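Local coordinates for protein serine protease (Arthrobacter nicotinovorans, PDB 3WY8) that probably cleaves peptide bonds as a secreted, trypsin-like serine protease with keratinolytic activity, at residues Q3-V8 / L141-G146; T73-Y78 / F95-T100; V115-A120 / T207-T212; T149-N154 / Y191-N196. All blocks are in the same frame, centred on the assembly; numbering follows the deposited sequence.

Contact 1 of 4, residues Q3-V8 / L141-G146; sequences QSETPV and LKSCSG
Ser143 OG is held by two bonds: it donates to Glu5 OE2 at 2.7 Å, on the lone pair turned away from the other carboxylate oxygen, and it accepts a hydrogen bond from a water, which itself accepts one from Gln3 NE2. The setting is the edge of an antiparallel sheet in the trypsin-like fold, where the short N-terminal strand 3-4 lies against strand 142-150. Gln3 and Ser143 form a hydrogen-bonded pair, Ser143 N reaching Gln3 O at 2.9 Å and Gln3 N returning to Ser143 O at 3.1 Å. Two residues further along, Glu5 N donates to Leu141 O and extends the backbone bonding. Glu5 bends at CD (chi2 -74°), which helps bring its carboxylate beside the serine; OE2 also forms a salt bridge with Lys126 of strand 124-129, a pairing likely to steady its negative charge. On the other face of the sheet, with Ser4, the side chain of Lys142 bends at CD (chi2 -62°) and then extends, and NZ donates to Ser4 OG at 2.9 Å. Cys144, disulfide-bonded to Cys164, continues the strand. Leu141 CD2 packs on Val8 CG2 at 3.8 Å and also lies 3.6 Å from the carbonyl oxygen Thr6 O.

Contact 2 of 4, residues T73-Y78 / F95-T100; sequences TAKALY and FAVMNT
Phe95 and Tyr78 open the pairing with two backbone bonds, Phe95 N to Tyr78 O and Tyr78 N to Phe95 O, each 2.9 Å long. Phe95 O also lies in the plane of the tyrosine ring, at its edge, 3.6 Å from CD2. The phenylalanine ring leads off to meet Tyr213 of the C-terminal helix edge to face. Ala96 sits on the opposite side of the sheet, its CB 3.7 Å from Leu77 CD2, and Phe56 of strand 55-60 touches both residues. Val97 comes next and splits its branches between two neighbours. CG2 lies 3.7 Å from Tyr78 CE2, while CG1, anti to the backbone N (chi1 179°), meets the aliphatic CE of Lys75. The Val97 carbonyl marks the register shift of one residue: Val97 O accepts from both Lys75 N, at 2.8 Å, and Ala76 N, at 3.3 Å, both donors lying in the carbonyl plane. Two residues thus face one, the classic beta bulge, here within the six-stranded barrel of the trypsin-like fold, and the chain turns a corner at Lys75. Met98 is beyond the bulge, paired with Ala74 without direct backbone bonds; its chain bends back and brings SD to 4.0 Å from Ala74 CA. A water that donates to Met98 O accepts a weak bond from Lys75 NZ. Asn99 N donates to Thr73 O, and ND2 adds a weak bond to the same oxygen. Asn99 OD1 lies against Lys75 CB, 3.1 Å away.

Contact 3 of 4, residues V115-A120 / T207-T212; sequences VQFNAA and TVIQST
The Phe117 ring has one face laid on the first turn of the C-terminal helix, where Gln210 CA stands 3.8 Å from the ring centroid in a CH-pi contact, displaced toward the rim. Gln210 CB follows at 3.6 Å from CG of the ring, and Ile209 CG2 sits at the edge, near the ring plane, 4.0 Å from CE1. Gln210 CG is anti to the backbone N (chi1 -177°), and the extended chain beyond it carries the amide past Phe117 CB, its plane turned 28° from that of the ring. There Asn118 ND2 donates to Gln210 OE1 at 3.0 Å. The oxygen lies in the amide plane of Asn118, whereas the donor stands above the plane of the glutamine carbonyl, and the two amide planes are inclined 59° to each other. A water accepts from Asn118 ND2 and, weakly, from Gln210 NE2. Asn118 OD1 lies 3.4 Å from Thr207 CG2. This surface contact fastens the loop between helix 106-110 and strand 124-129 to helix 207-218, the C-terminal helix familiar from trypsin-like proteases; Trp205 and Tyr213 also meet the Phe117 ring, and on the barrel side Ile209 and Thr212 pack on Phe95 of strand 94-98.

Contact 4 of 4, residues T149-N154 / Y191-N196; sequences TNDPYN and YGYGSN
Two tyrosine hydroxyls converge on Asp151 OD2, Tyr193 OH donating at 2.6 Å and Tyr191 OH at 2.7 Å. They use different lone pairs: Tyr193 takes the syn one and Tyr191 the anti one. Asp151 and Tyr193 meet tip to tip, with carboxylate and ring planes nearly perpendicular at 82°; Tyr191 comes in obliquely, its ring plane 34° from the carboxylate. Asn154 ND2 then donates to Tyr193 OH at 2.7 Å, and since that oxygen lies close to the amide plane the bond is well directed. The phenol of Tyr193 is thereby held between a carboxylate and an amide, while Tyr191 OH has a further partner in Thr159 OG1. Tyr153 adds looser packing, CD2 lying 4.3 Å from Tyr193 CE2.

What positions the aspartate is its own backbone neighbourhood. Asp151 CG stands anti to the backbone N (chi1 -174°), and OD1 accepts from Tyr153 N and Asn154 N, each at 2.9 Å, the former near the carboxylate plane on the anti side, the latter well above it on the same face. The first bond makes an Asx turn and the second widens it to an Asx motif. With both oxygens accepting two bonds, the negative charge is probably well stabilised. The contact ties the turn just after strand 142-150 to the loop between strands 185-188 and 199-202, with Tyr201 of the latter strand stacked on Tyr191.

The four contacts sample different parts of a trypsin-like fold. Contacts 1 and 4 share strand 142-150, near its start and past its end, with centres 20 Å apart. Contact 2 belongs to the barrel, its centre 25 Å from that of contact 1 on the opposite side of the chain's centre. Contact 3 bridges the halves: it touches contact 2 directly, Thr212 CG2 lying 3.3 Å from Tyr78 O, while contact 4 is nested within its loop along the chain, about 9 Å away at the nearest atoms. Ser171, His43 and Asp92 have a geometry consistent with a Ser-His-Asp triad and are probably the catalytic residues; Ile209 of contact 3 and Tyr191 of contact 4 lie near them without touching.

Contact 1 of 4, residues Q3-V8 / L141-G146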
loop_
_atom_site.group_PDB
_atom_site.type_symbol
_atom_site.label_atom_id
_atom_site.label_comp_id
_atom_site.label_asym_id
_atom_site.label_seq_id
_atom_site.Cartn_x
_atom_site.Cartn_y
_atom_site.Cartn_z
ATOM N N GLN A 3 -16.641 -5.168 0.240
ATOM C CA GLN A 3 -17.578 -4.060 0.431
ATOM C C GLN A 3 -17.068 -2.711 -0.053
ATOM O O GLN A 3 -15.860 -2.507 -0.224
ATOM C CB GLN A 3 -18.070 -3.981 1.887
ATOM C CG GLN A 3 -16.992 -3.918 2.944
ATOM C CD GLN A 3 -17.499 -4.274 4.345
ATOM O OE1 GLN A 3 -18.612 -3.924 4.729
ATOM N NE2 GLN A 3 -16.666 -4.961 5.113
ATOM N N SER A 4 -18.012 -1.805 -0.292
ATOM C CA SER A 4 -17.706 -0.409 -0.545
ATOM C C SER A 4 -17.508 0.297 0.789
ATOM O O SER A 4 -18.167 -0.037 1.779
ATOM C CB SER A 4 -18.839 0.248 -1.336
ATOM O OG SER A 4 -18.989 -0.361 -2.609
ATOM N N GLU A 5 -16.598 1.264 0.805
ATOM C CA GLU A 5 -16.195 1.953 2.027
ATOM C C GLU A 5 -16.265 3.466 1.858
ATOM O O GLU A 5 -15.880 3.995 0.811
ATOM C CB GLU A 5 -14.752 1.572 2.386
ATOM C CG GLU A 5 -14.536 0.095 2.700
ATOM C CD GLU A 5 -15.087 -0.315 4.059
ATOM O OE1 GLU A 5 -15.412 0.571 4.882
ATOM O OE2 GLU A 5 -15.193 -1.531 4.304
ATOM N N THR A 6 -16.749 4.172 2.881
ATOM C CA THR A 6 -16.622 5.629 2.876
ATOM C C THR A 6 -15.143 5.961 3.015
ATOM O O THR A 6 -14.390 5.167 3.595
ATOM C CB THR A 6 -17.409 6.328 4.009
ATOM O OG1 THR A 6 -17.039 5.766 5.272
ATOM C CG2 THR A 6 -18.890 6.182 3.789
ATOM N N PRO A 7 -14.719 7.121 2.477
ATOM C CA PRO A 7 -13.307 7.486 2.528
ATOM C C PRO A 7 -12.751 7.442 3.948
ATOM O O PRO A 7 -13.441 7.806 4.908
ATOM C CB PRO A 7 -13.299 8.921 1.998
ATOM C CG PRO A 7 -14.491 8.985 1.104
ATOM C CD PRO A 7 -15.521 8.151 1.789
ATOM N N VAL A 8 -11.517 6.974 4.066
ATOM C CA VAL A 8 -10.827 6.905 5.344
ATOM C C VAL A 8 -9.681 7.898 5.252
ATOM O O VAL A 8 -8.901 7.873 4.296
ATOM C CB VAL A 8 -10.316 5.472 5.631
ATOM C CG1 VAL A 8 -9.410 5.433 6.871
ATOM C CG2 VAL A 8 -11.495 4.504 5.792
ATOM N N LEU A 141 -13.079 4.023 -2.543
ATOM C CA LEU A 141 -12.460 3.064 -1.632
ATOM C C LEU A 141 -13.288 1.785 -1.487
ATOM O O LEU A 141 -14.501 1.841 -1.276
ATOM C CB LEU A 141 -12.270 3.709 -0.253
ATOM C CG LEU A 141 -11.433 2.945 0.773
ATOM C CD1 LEU A 141 -9.976 2.829 0.319
ATOM C CD2 LEU A 141 -11.526 3.637 2.123
ATOM N N LYS A 142 -12.611 0.641 -1.595
ATOM C CA LYS A 142 -13.224 -0.670 -1.403
ATOM C C LYS A 142 -12.423 -1.453 -0.380
ATOM O O LYS A 142 -11.297 -1.072 -0.043
ATOM C CB LYS A 142 -13.278 -1.453 -2.723
ATOM C CG LYS A 142 -13.894 -0.690 -3.895
ATOM C CD LYS A 142 -15.342 -0.321 -3.647
ATOM C CE LYS A 142 -15.940 0.355 -4.863
ATOM N NZ LYS A 142 -17.303 0.901 -4.566
ATOM N N SER A 143 -13.006 -2.541 0.118
ATOM C CA SER A 143 -12.291 -3.412 1.045
ATOM C C SER A 143 -12.546 -4.894 0.796
ATOM O O SER A 143 -13.514 -5.275 0.125
ATOM C CB SER A 143 -12.622 -3.052 2.496
ATOM O OG SER A 143 -13.969 -3.362 2.811
ATOM N N CYS A 144 -11.638 -5.709 1.325
ATOM C CA CYS A 144 -11.782 -7.154 1.402
ATOM C C CYS A 144 -11.404 -7.571 2.813
ATOM O O CYS A 144 -10.710 -6.835 3.516
ATOM C CB CYS A 144 -10.827 -7.843 0.433
ATOM S SG CYS A 144 -11.110 -7.511 -1.302
ATOM N N SER A 145 -11.846 -8.750 3.232
ATOM C CA SER A 145 -11.465 -9.265 4.543
ATOM C C SER A 145 -11.406 -10.787 4.558
ATOM O O SER A 145 -12.101 -11.459 3.789
ATOM C CB SER A 145 -12.410 -8.747 5.631
ATOM O OG SER A 145 -13.704 -9.305 5.483
ATOM N N GLY A 146 -10.562 -11.323 5.431
ATOM C CA GLY A 146 -10.503 -12.763 5.640
ATOM C C GLY A 146 -9.304 -13.200 6.450
ATOM O O GLY A 146 -8.535 -12.373 6.949
HETATM O O HOH W 1 -14.364 -5.915 3.807
#

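Contact 2 of 4, residues T73-Y78 / F95-T100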
loop_
_atom_site.group_PDB
_atom_site.type_symbol
_atom_site.label_atom_id
_atom_site.label_comp_id
_atom_site.label_asym_id
_atom_site.label_seq_id
_atom_site.Cartn_x
_atom_site.Cartn_y
_atom_site.Cartn_z
ATOM N N THR A 73 2.904 15.365 -2.643
ATOM C CA THR A 73 3.983 14.948 -3.540
ATOM C C THR A 73 5.122 14.290 -2.755
ATOM O O THR A 73 5.492 14.761 -1.681
ATOM C CB THR A 73 4.524 16.152 -4.349
ATOM O OG1 THR A 73 3.441 16.770 -5.055
ATOM C CG2 THR A 73 5.596 15.713 -5.356
ATOM N N ALA A 74 5.669 13.202 -3.295
ATOM C CA ALA A 74 6.781 12.497 -2.651
ATOM C C ALA A 74 8.086 13.254 -2.815
ATOM O O ALA A 74 8.427 13.685 -3.918
ATOM C CB ALA A 74 6.929 11.090 -3.212
ATOM N N LYS A 75 8.814 13.414 -1.715
ATOM C CA LYS A 75 10.175 13.930 -1.809
ATOM C C LYS A 75 11.191 12.797 -1.924
ATOM O O LYS A 75 12.226 12.962 -2.558
ATOM C CB LYS A 75 10.515 14.890 -0.665
ATOM C CG LYS A 75 10.562 14.289 0.714
ATOM C CD LYS A 75 11.240 15.246 1.685
ATOM C CE LYS A 75 11.393 14.590 3.039
ATOM N NZ LYS A 75 11.622 15.571 4.132
ATOM N N ALA A 76 10.888 11.642 -1.333
ATOM C CA ALA A 76 11.785 10.489 -1.410
ATOM C C ALA A 76 11.021 9.171 -1.376
ATOM O O ALA A 76 9.887 9.116 -0.905
ATOM C CB ALA A 76 12.826 10.545 -0.294
ATOM N N LEU A 77 11.650 8.120 -1.900
ATOM C CA LEU A 77 11.029 6.800 -2.004
ATOM C C LEU A 77 12.001 5.739 -1.528
ATOM O O LEU A 77 13.190 5.778 -1.871
ATOM C CB LEU A 77 10.615 6.511 -3.450
ATOM C CG LEU A 77 9.754 7.558 -4.157
ATOM C CD1 LEU A 77 9.767 7.327 -5.664
ATOM C CD2 LEU A 77 8.333 7.568 -3.600
ATOM N N TYR A 78 11.495 4.791 -0.740
ATOM C CA TYR A 78 12.337 3.780 -0.100
ATOM C C TYR A 78 11.808 2.371 -0.300
ATOM O O TYR A 78 10.753 2.018 0.221
ATOM C CB TYR A 78 12.478 4.081 1.395
ATOM C CG TYR A 78 13.085 5.438 1.644
ATOM C CD1 TYR A 78 14.469 5.595 1.732
ATOM C CD2 TYR A 78 12.282 6.573 1.749
ATOM C CE1 TYR A 78 15.032 6.849 1.940
ATOM C CE2 TYR A 78 12.836 7.832 1.956
ATOM C CZ TYR A 78 14.211 7.962 2.050
ATOM O OH TYR A 78 14.752 9.210 2.255
ATOM N N PHE A 95 8.047 2.503 1.100
ATOM C CA PHE A 95 7.539 3.634 1.843
ATOM C C PHE A 95 7.949 4.917 1.158
ATOM O O PHE A 95 9.107 5.103 0.788
ATOM C CB PHE A 95 8.030 3.600 3.295
ATOM C CG PHE A 95 7.637 2.350 4.020
ATOM C CD1 PHE A 95 6.440 2.286 4.723
ATOM C CD2 PHE A 95 8.444 1.215 3.958
ATOM C CE1 PHE A 95 6.058 1.115 5.380
ATOM C CE2 PHE A 95 8.069 0.035 4.603
ATOM C CZ PHE A 95 6.876 -0.013 5.320
ATOM N N ALA A 96 6.969 5.784 0.955
ATOM C CA ALA A 96 7.223 7.082 0.372
ATOM C C ALA A 96 7.224 8.114 1.490
ATOM O O ALA A 96 6.446 8.008 2.441
ATOM C CB ALA A 96 6.160 7.393 -0.657
ATOM N N VAL A 97 8.108 9.104 1.384
ATOM C CA VAL A 97 8.136 10.216 2.332
ATOM C C VAL A 97 7.691 11.478 1.605
ATOM O O VAL A 97 8.272 11.855 0.588
ATOM C CB VAL A 97 9.525 10.398 2.979
ATOM C CG1 VAL A 97 9.523 11.591 3.935
ATOM C CG2 VAL A 97 9.914 9.137 3.724
ATOM N N MET A 98 6.643 12.107 2.128
ATOM C CA MET A 98 5.955 13.182 1.419
ATOM C C MET A 98 6.500 14.550 1.795
ATOM O O MET A 98 6.888 14.778 2.943
ATOM C CB MET A 98 4.447 13.128 1.704
ATOM C CG MET A 98 3.791 11.765 1.472
ATOM S SD MET A 98 3.945 11.144 -0.226
ATOM C CE MET A 98 5.390 10.160 -0.154
ATOM N N ASN A 99 6.537 15.452 0.817
ATOM C CA ASN A 99 6.767 16.870 1.075
ATOM C C ASN A 99 5.660 17.425 1.959
ATOM O O ASN A 99 4.561 16.869 2.015
ATOM C CB ASN A 99 6.764 17.657 -0.241
ATOM C CG ASN A 99 8.020 17.454 -1.056
ATOM O OD1 ASN A 99 9.130 17.707 -0.587
ATOM N ND2 ASN A 99 7.852 17.022 -2.299
ATOM N N THR A 100 5.945 18.526 2.651
ATOM C CA THR A 100 4.896 19.274 3.325
ATOM C C THR A 100 3.968 19.900 2.283
ATOM O O THR A 100 4.390 20.200 1.162
ATOM C CB THR A 100 5.460 20.375 4.252
ATOM O OG1 THR A 100 6.423 21.161 3.538
ATOM C CG2 THR A 100 6.117 19.754 5.479
HETATM O O HOH W 2 3.181 17.420 -0.649
HETATM O O HOH W 3 8.431 15.778 4.773
#

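Contact 3 of 4, residues V115-A120 / T207-T212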
loop_
_atom_site.group_PDB
_atom_site.type_symbol
_atom_site.label_atom_id
_atom_site.label_comp_id
_atom_site.label_asym_id
_atom_site.label_seq_id
_atom_site.Cartn_x
_atom_site.Cartn_y
_atom_site.Cartn_z
ATOM N N VAL A 115 2.000 0.506 12.853
ATOM C CA VAL A 115 2.513 -0.610 12.055
ATOM C C VAL A 115 2.990 -1.764 12.931
ATOM O O VAL A 115 3.362 -1.561 14.091
ATOM C CB VAL A 115 3.654 -0.173 11.085
ATOM C CG1 VAL A 115 3.100 0.690 9.963
ATOM C CG2 VAL A 115 4.781 0.552 11.828
ATOM N N GLN A 116 2.964 -2.971 12.367
ATOM C CA GLN A 116 3.493 -4.162 13.023
ATOM C C GLN A 116 4.414 -4.919 12.081
ATOM O O GLN A 116 4.124 -5.051 10.886
ATOM C CB GLN A 116 2.367 -5.098 13.474
ATOM C CG GLN A 116 1.474 -4.557 14.583
ATOM C CD GLN A 116 2.172 -4.432 15.928
ATOM O OE1 GLN A 116 3.187 -5.088 16.188
ATOM N NE2 GLN A 116 1.618 -3.594 16.799
ATOM N N PHE A 117 5.523 -5.409 12.633
ATOM C CA PHE A 117 6.457 -6.265 11.908
ATOM C C PHE A 117 6.722 -7.523 12.719
ATOM O O PHE A 117 6.501 -7.541 13.936
ATOM C CB PHE A 117 7.770 -5.522 11.624
ATOM C CG PHE A 117 7.577 -4.239 10.874
ATOM C CD1 PHE A 117 7.463 -4.240 9.488
ATOM C CD2 PHE A 117 7.483 -3.029 11.558
ATOM C CE1 PHE A 117 7.270 -3.043 8.787
ATOM C CE2 PHE A 117 7.289 -1.836 10.874
ATOM C CZ PHE A 117 7.178 -1.841 9.488
ATOM N N ASN A 118 7.173 -8.573 12.033
ATOM C CA ASN A 118 7.540 -9.842 12.667
ATOM C C ASN A 118 6.406 -10.438 13.494
ATOM O O ASN A 118 6.628 -10.990 14.573
ATOM C CB ASN A 118 8.819 -9.668 13.496
ATOM C CG ASN A 118 9.868 -8.881 12.755
ATOM O OD1 ASN A 118 10.308 -9.285 11.676
ATOM N ND2 ASN A 118 10.247 -7.728 13.303
ATOM N N ALA A 119 5.189 -10.313 12.964
ATOM C CA ALA A 119 3.993 -10.843 13.605
ATOM C C ALA A 119 3.734 -12.276 13.147
ATOM O O ALA A 119 4.454 -12.812 12.298
ATOM C CB ALA A 119 2.792 -9.956 13.300
ATOM N N ALA A 120 2.706 -12.892 13.717
ATOM C CA ALA A 120 2.329 -14.256 13.360
ATOM C C ALA A 120 1.837 -14.358 11.915
ATOM O O ALA A 120 1.311 -13.393 11.361
ATOM C CB ALA A 120 1.259 -14.749 14.304
ATOM N N THR A 207 11.733 -8.585 8.917
ATOM C CA THR A 207 12.860 -7.720 9.270
ATOM C C THR A 207 13.371 -6.856 8.115
ATOM O O THR A 207 13.813 -5.733 8.343
ATOM C CB THR A 207 14.032 -8.531 9.859
ATOM O OG1 THR A 207 14.315 -9.645 9.003
ATOM C CG2 THR A 207 13.679 -9.034 11.259
ATOM N N VAL A 208 13.321 -7.381 6.892
ATOM C CA VAL A 208 13.797 -6.634 5.719
ATOM C C VAL A 208 12.903 -5.414 5.469
ATOM O O VAL A 208 13.389 -4.285 5.338
ATOM C CB VAL A 208 13.888 -7.536 4.463
ATOM C CG1 VAL A 208 14.228 -6.719 3.220
ATOM C CG2 VAL A 208 14.931 -8.650 4.674
ATOM N N ILE A 209 11.592 -5.646 5.435
ATOM C CA ILE A 209 10.631 -4.564 5.239
ATOM C C ILE A 209 10.653 -3.589 6.433
ATOM O O ILE A 209 10.553 -2.371 6.249
ATOM C CB ILE A 209 9.221 -5.129 4.911
ATOM C CG1 ILE A 209 9.259 -5.803 3.531
ATOM C CG2 ILE A 209 8.159 -4.034 4.968
ATOM C CD1 ILE A 209 8.016 -6.641 3.163
ATOM N N GLN A 210 10.822 -4.128 7.640
ATOM C CA GLN A 210 10.964 -3.302 8.841
ATOM C C GLN A 210 12.142 -2.336 8.727
ATOM O O GLN A 210 12.023 -1.161 9.070
ATOM C CB GLN A 210 11.132 -4.176 10.084
ATOM C CG GLN A 210 11.223 -3.387 11.379
ATOM C CD GLN A 210 11.352 -4.277 12.592
ATOM O OE1 GLN A 210 11.939 -5.353 12.525
ATOM N NE2 GLN A 210 10.795 -3.830 13.712
ATOM N N SER A 211 13.279 -2.838 8.247
ATOM C CA SER A 211 14.468 -2.002 8.063
ATOM C C SER A 211 14.230 -0.864 7.065
ATOM O O SER A 211 14.716 0.258 7.262
ATOM C CB SER A 211 15.667 -2.854 7.642
ATOM O OG SER A 211 16.129 -3.632 8.734
ATOM N N THR A 212 13.473 -1.153 6.006
ATOM C CA THR A 212 13.107 -0.133 5.022
ATOM C C THR A 212 12.198 0.912 5.657
ATOM O O THR A 212 12.383 2.109 5.447
ATOM C CB THR A 212 12.439 -0.751 3.770
ATOM O OG1 THR A 212 13.304 -1.749 3.214
ATOM C CG2 THR A 212 12.186 0.313 2.712
HETATM O O HOH W 4 9.325 -6.130 15.630
#

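Contact 4 of 4, residues T149-N154 / Y191-N196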
loop_
_atom_site.group_PDB
_atom_site.type_symbol
_atom_site.label_atom_id
_atom_site.label_comp_id
_atom_site.label_asym_id
_atom_site.label_seq_id
_atom_site.Cartn_x
_atom_site.Cartn_y
_atom_site.Cartn_z
ATOM N N THR A 149 -3.890 -17.105 4.515
ATOM C CA THR A 149 -3.306 -18.427 4.300
ATOM C C THR A 149 -2.130 -18.310 3.336
ATOM O O THR A 149 -1.962 -17.291 2.669
ATOM C CB THR A 149 -4.337 -19.447 3.749
ATOM O OG1 THR A 149 -4.936 -18.934 2.551
ATOM C CG2 THR A 149 -5.423 -19.737 4.791
ATOM N N ASN A 150 -1.306 -19.349 3.271
ATOM C CA ASN A 150 -0.158 -19.346 2.375
ATOM C C ASN A 150 -0.552 -19.434 0.906
ATOM O O ASN A 150 -1.666 -19.857 0.574
ATOM C CB ASN A 150 0.806 -20.478 2.743
ATOM C CG ASN A 150 1.382 -20.313 4.131
ATOM O OD1 ASN A 150 1.543 -19.192 4.619
ATOM N ND2 ASN A 150 1.689 -21.430 4.783
ATOM N N ASP A 151 0.355 -19.000 0.036
ATOM C CA ASP A 151 0.210 -19.206 -1.402
ATOM C C ASP A 151 0.437 -20.696 -1.681
ATOM O O ASP A 151 1.541 -21.201 -1.474
ATOM C CB ASP A 151 1.226 -18.338 -2.162
ATOM C CG ASP A 151 1.042 -18.384 -3.671
ATOM O OD1 ASP A 151 0.610 -19.427 -4.209
ATOM O OD2 ASP A 151 1.350 -17.370 -4.330
ATOM N N PRO A 152 -0.611 -21.405 -2.151
ATOM C CA PRO A 152 -0.528 -22.855 -2.346
ATOM C C PRO A 152 0.367 -23.259 -3.509
ATOM O O PRO A 152 0.750 -24.426 -3.610
ATOM C CB PRO A 152 -1.975 -23.250 -2.680
ATOM C CG PRO A 152 -2.815 -22.078 -2.335
ATOM C CD PRO A 152 -1.937 -20.888 -2.524
ATOM N N TYR A 153 0.692 -22.302 -4.373
ATOM C CA TYR A 153 1.339 -22.603 -5.648
ATOM C C TYR A 153 2.760 -22.079 -5.697
ATOM O O TYR A 153 3.687 -22.817 -6.043
ATOM C CB TYR A 153 0.511 -22.029 -6.797
ATOM C CG TYR A 153 -0.967 -22.273 -6.617
ATOM C CD1 TYR A 153 -1.512 -23.545 -6.814
ATOM C CD2 TYR A 153 -1.816 -21.245 -6.213
ATOM C CE1 TYR A 153 -2.863 -23.778 -6.631
ATOM C CE2 TYR A 153 -3.170 -21.470 -6.024
ATOM C CZ TYR A 153 -3.687 -22.738 -6.242
ATOM O OH TYR A 153 -5.025 -22.965 -6.052
ATOM N N ASN A 154 2.924 -20.812 -5.330
ATOM C CA ASN A 154 4.237 -20.183 -5.252
ATOM C C ASN A 154 4.564 -19.749 -3.810
ATOM O O ASN A 154 4.629 -18.549 -3.532
ATOM C CB ASN A 154 4.308 -18.979 -6.208
ATOM C CG ASN A 154 4.248 -19.381 -7.684
ATOM O OD1 ASN A 154 5.075 -20.152 -8.161
ATOM N ND2 ASN A 154 3.280 -18.835 -8.412
ATOM N N TYR A 191 -0.182 -8.859 -5.178
ATOM C CA TYR A 191 -0.485 -9.577 -6.407
ATOM C C TYR A 191 -1.693 -10.492 -6.298
ATOM O O TYR A 191 -2.121 -10.865 -5.203
ATOM C CB TYR A 191 0.740 -10.374 -6.904
ATOM C CG TYR A 191 1.114 -11.586 -6.064
ATOM C CD1 TYR A 191 0.573 -12.846 -6.335
ATOM C CD2 TYR A 191 2.023 -11.472 -5.012
ATOM C CE1 TYR A 191 0.923 -13.963 -5.567
ATOM C CE2 TYR A 191 2.383 -12.581 -4.244
ATOM C CZ TYR A 191 1.828 -13.817 -4.526
ATOM O OH TYR A 191 2.171 -14.911 -3.771
ATOM N N GLY A 192 -2.228 -10.844 -7.462
ATOM C CA GLY A 192 -3.216 -11.903 -7.580
ATOM C C GLY A 192 -2.860 -12.751 -8.783
ATOM O O GLY A 192 -1.977 -12.395 -9.567
ATOM N N TYR A 193 -3.542 -13.879 -8.927
ATOM C CA TYR A 193 -3.355 -14.744 -10.084
ATOM C C TYR A 193 -4.380 -14.455 -11.174
ATOM O O TYR A 193 -5.478 -15.012 -11.181
ATOM C CB TYR A 193 -3.383 -16.205 -9.645
ATOM C CG TYR A 193 -2.130 -16.586 -8.906
ATOM C CD1 TYR A 193 -0.928 -16.762 -9.591
ATOM C CD2 TYR A 193 -2.130 -16.743 -7.521
ATOM C CE1 TYR A 193 0.234 -17.094 -8.928
ATOM C CE2 TYR A 193 -0.968 -17.082 -6.844
ATOM C CZ TYR A 193 0.210 -17.250 -7.555
ATOM O OH TYR A 193 1.368 -17.584 -6.902
ATOM N N GLY A 194 -4.009 -13.573 -12.097
ATOM C CA GLY A 194 -4.927 -13.102 -13.131
ATOM C C GLY A 194 -5.585 -11.789 -12.754
ATOM O O GLY A 194 -5.579 -11.398 -11.582
ATOM N N SER A 195 -6.166 -11.122 -13.749
ATOM C CA SER A 195 -6.700 -9.765 -13.595
ATOM C C SER A 195 -7.853 -9.655 -12.608
ATOM O O SER A 195 -7.994 -8.631 -11.935
ATOM C CB SER A 195 -7.134 -9.206 -14.952
ATOM O OG SER A 195 -6.022 -9.056 -15.808
ATOM N N ASN A 196 -8.685 -10.695 -12.548
ATOM C CA ASN A 196 -9.814 -10.743 -11.622
ATOM C C ASN A 196 -9.762 -11.954 -10.712
ATOM O O ASN A 196 -10.767 -12.636 -10.511
ATOM C CB ASN A 196 -11.149 -10.704 -12.368
ATOM C CG ASN A 196 -11.482 -9.331 -12.858
ATOM O OD1 ASN A 196 -12.196 -8.578 -12.192
ATOM N ND2 ASN A 196 -10.932 -8.970 -14.007
#